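Local coordinates for sortase, SrtB family (PDB 4Y4Q), which probably acts as a cysteine transpeptidase of the sortase B family in formation of the type II pilus of Streptococcus pneumoniae, at residues 145-148 and 149-153. Numbering follows the deposited sequence.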
loop_
_atom_site.group_PDB
_atom_site.type_symbol
_atom_site.label_atom_id
_atom_site.label_comp_id
_atom_site.label_asym_id
_atom_site.label_seq_id
_atom_site.Cartn_x
_atom_site.Cartn_y
_atom_site.Cartn_z
ATOM N N ALA A 145 -3.841 -5.741 -12.473
ATOM C CA ALA A 145 -3.603 -5.318 -13.850
ATOM C C ALA A 145 -4.738 -5.762 -14.777
ATOM O O ALA A 145 -4.879 -5.238 -15.883
ATOM C CB ALA A 145 -2.262 -5.828 -14.352
ATOM N N ASP A 146 -5.544 -6.719 -14.320
ATOM C CA ASP A 146 -6.712 -7.178 -15.077
ATOM C C ASP A 146 -7.938 -6.298 -14.797
ATOM O O ASP A 146 -8.274 -6.032 -13.636
ATOM C CB ASP A 146 -7.020 -8.641 -14.755
ATOM C CG ASP A 146 -8.200 -9.176 -15.550
ATOM O OD1 ASP A 146 -8.076 -9.321 -16.789
ATOM O OD2 ASP A 146 -9.252 -9.453 -14.931
ATOM N N GLN A 147 -8.587 -5.838 -15.864
ATOM C CA GLN A 147 -9.714 -4.913 -15.762
ATOM C C GLN A 147 -10.780 -5.423 -14.787
ATOM O O GLN A 147 -11.180 -4.722 -13.860
ATOM C CB GLN A 147 -10.335 -4.686 -17.153
ATOM C CG GLN A 147 -11.417 -3.587 -17.219
ATOM C CD GLN A 147 -10.867 -2.198 -16.888
ATOM O OE1 GLN A 147 -11.022 -1.696 -15.765
ATOM N NE2 GLN A 147 -10.209 -1.578 -17.862
ATOM N N GLU A 148 -11.219 -6.656 -15.000
ATOM C CA GLU A 148 -12.267 -7.263 -14.185
ATOM C C GLU A 148 -11.888 -7.386 -12.703
ATOM O O GLU A 148 -12.646 -6.996 -11.815
ATOM C CB GLU A 148 -12.608 -8.634 -14.769
ATOM C CG GLU A 148 -13.940 -9.198 -14.352
ATOM C CD GLU A 148 -14.283 -10.460 -15.131
ATOM O OE1 GLU A 148 -14.325 -10.392 -16.384
ATOM O OE2 GLU A 148 -14.487 -11.516 -14.488
ATOM N N PHE A 149 -10.710 -7.930 -12.435
ATOM C CA PHE A 149 -10.259 -8.074 -11.063
ATOM C C PHE A 149 -10.167 -6.686 -10.407
ATOM O O PHE A 149 -10.573 -6.500 -9.250
ATOM C CB PHE A 149 -8.906 -8.795 -11.042
ATOM C CG PHE A 149 -8.468 -9.246 -9.672
ATOM C CD1 PHE A 149 -7.842 -8.358 -8.803
ATOM C CD2 PHE A 149 -8.661 -10.559 -9.263
ATOM C CE1 PHE A 149 -7.426 -8.761 -7.538
ATOM C CE2 PHE A 149 -8.245 -10.977 -8.003
ATOM C CZ PHE A 149 -7.626 -10.069 -7.137
ATOM N N PHE A 150 -9.656 -5.709 -11.147
ATOM C CA PHE A 150 -9.587 -4.345 -10.628
ATOM C C PHE A 150 -10.980 -3.793 -10.324
ATOM O O PHE A 150 -11.185 -3.168 -9.290
ATOM C CB PHE A 150 -8.883 -3.399 -11.610
ATOM C CG PHE A 150 -8.826 -1.969 -11.126
ATOM C CD1 PHE A 150 -7.773 -1.537 -10.319
ATOM C CD2 PHE A 150 -9.831 -1.065 -11.450
ATOM C CE1 PHE A 150 -7.711 -0.219 -9.858
ATOM C CE2 PHE A 150 -9.779 0.256 -10.998
ATOM C CZ PHE A 150 -8.716 0.680 -10.199
ATOM N N ASP A 151 -11.926 -4.001 -11.238
ATOM C CA ASP A 151 -13.264 -3.449 -11.061
ATOM C C ASP A 151 -13.947 -4.047 -9.841
ATOM O O ASP A 151 -14.737 -3.382 -9.173
ATOM C CB ASP A 151 -14.132 -3.685 -12.307
ATOM C CG ASP A 151 -13.659 -2.876 -13.518
ATOM O OD1 ASP A 151 -12.930 -1.875 -13.331
ATOM O OD2 ASP A 151 -14.021 -3.237 -14.659
ATOM N N GLN A 152 -13.624 -5.300 -9.539
ATOM C CA GLN A 152 -14.381 -6.042 -8.543
ATOM C C GLN A 152 -13.780 -6.061 -7.132
ATOM O O GLN A 152 -14.441 -6.509 -6.197
ATOM C CB GLN A 152 -14.643 -7.470 -9.041
ATOM C CG GLN A 152 -15.408 -7.518 -10.367
ATOM C CD GLN A 152 -16.438 -8.633 -10.411
ATOM O OE1 GLN A 152 -16.160 -9.765 -10.015
ATOM N NE2 GLN A 152 -17.639 -8.313 -10.881
ATOM N N HIS A 153 -12.507 -5.714 -7.039
ATOM C CA HIS A 153 -11.886 -5.548 -5.754
ATOM C C HIS A 153 -11.759 -4.055 -5.624
ATOM O O HIS A 153 -10.916 -3.430 -6.269
ATOM C CB HIS A 153 -10.507 -6.205 -5.729
ATOM C CG HIS A 153 -10.532 -7.673 -6.020
ATOM N ND1 HIS A 153 -10.477 -8.178 -7.302
ATOM C CD2 HIS A 153 -10.606 -8.745 -5.197
ATOM C CE1 HIS A 153 -10.516 -9.497 -7.254
ATOM N NE2 HIS A 153 -10.595 -9.867 -5.989
#
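Asp146 caps the N-terminus of the short helix 147-152 by taking the amide of Phe149: N to OD2 is 3.3 Å, and the N-H...OD2 angle is 163°, nearly straight. CG stands anti to Asp146 N (chi1 -178°), which places it beside the Asp146 carbonyl carbon, from where OD2 reaches Phe149 N; the donor meets OD2 on its anti side, 28° out of the carboxylate plane. The carbonyl of Asp146 opens the main-chain series, Phe150 N lying 2.9 Å from Asp146 O, while Phe150 CB rests against the same oxygen at 3.4 Å. Next, Gln147 O accepts from Asp151 N at 2.8 Å, and Asp151 CB packs 3.5 Å from the same oxygen. This is a solvent-facing helix of the sortase beta-barrel fold, connecting helix 139-143 to strand 155-160. Its inner side is anchored by Phe150, whose ring is buried against Met172 of strand 163-176 and meets His206; Phe149 packs edge-to-face on Phe144. Glu148 O accepts a weak bond from Gln152 N (3.0 Å), and the aliphatic CG of Gln152 lies 3.2 Å from this oxygen. The helix ends at Gln152, and His153, the first residue beyond it, still donates its backbone N to Phe149 O at 3.0 Å; a further approach of ring ND1 to that oxygen is doubtful, because the His153 and Phe149 rings are modelled too close together.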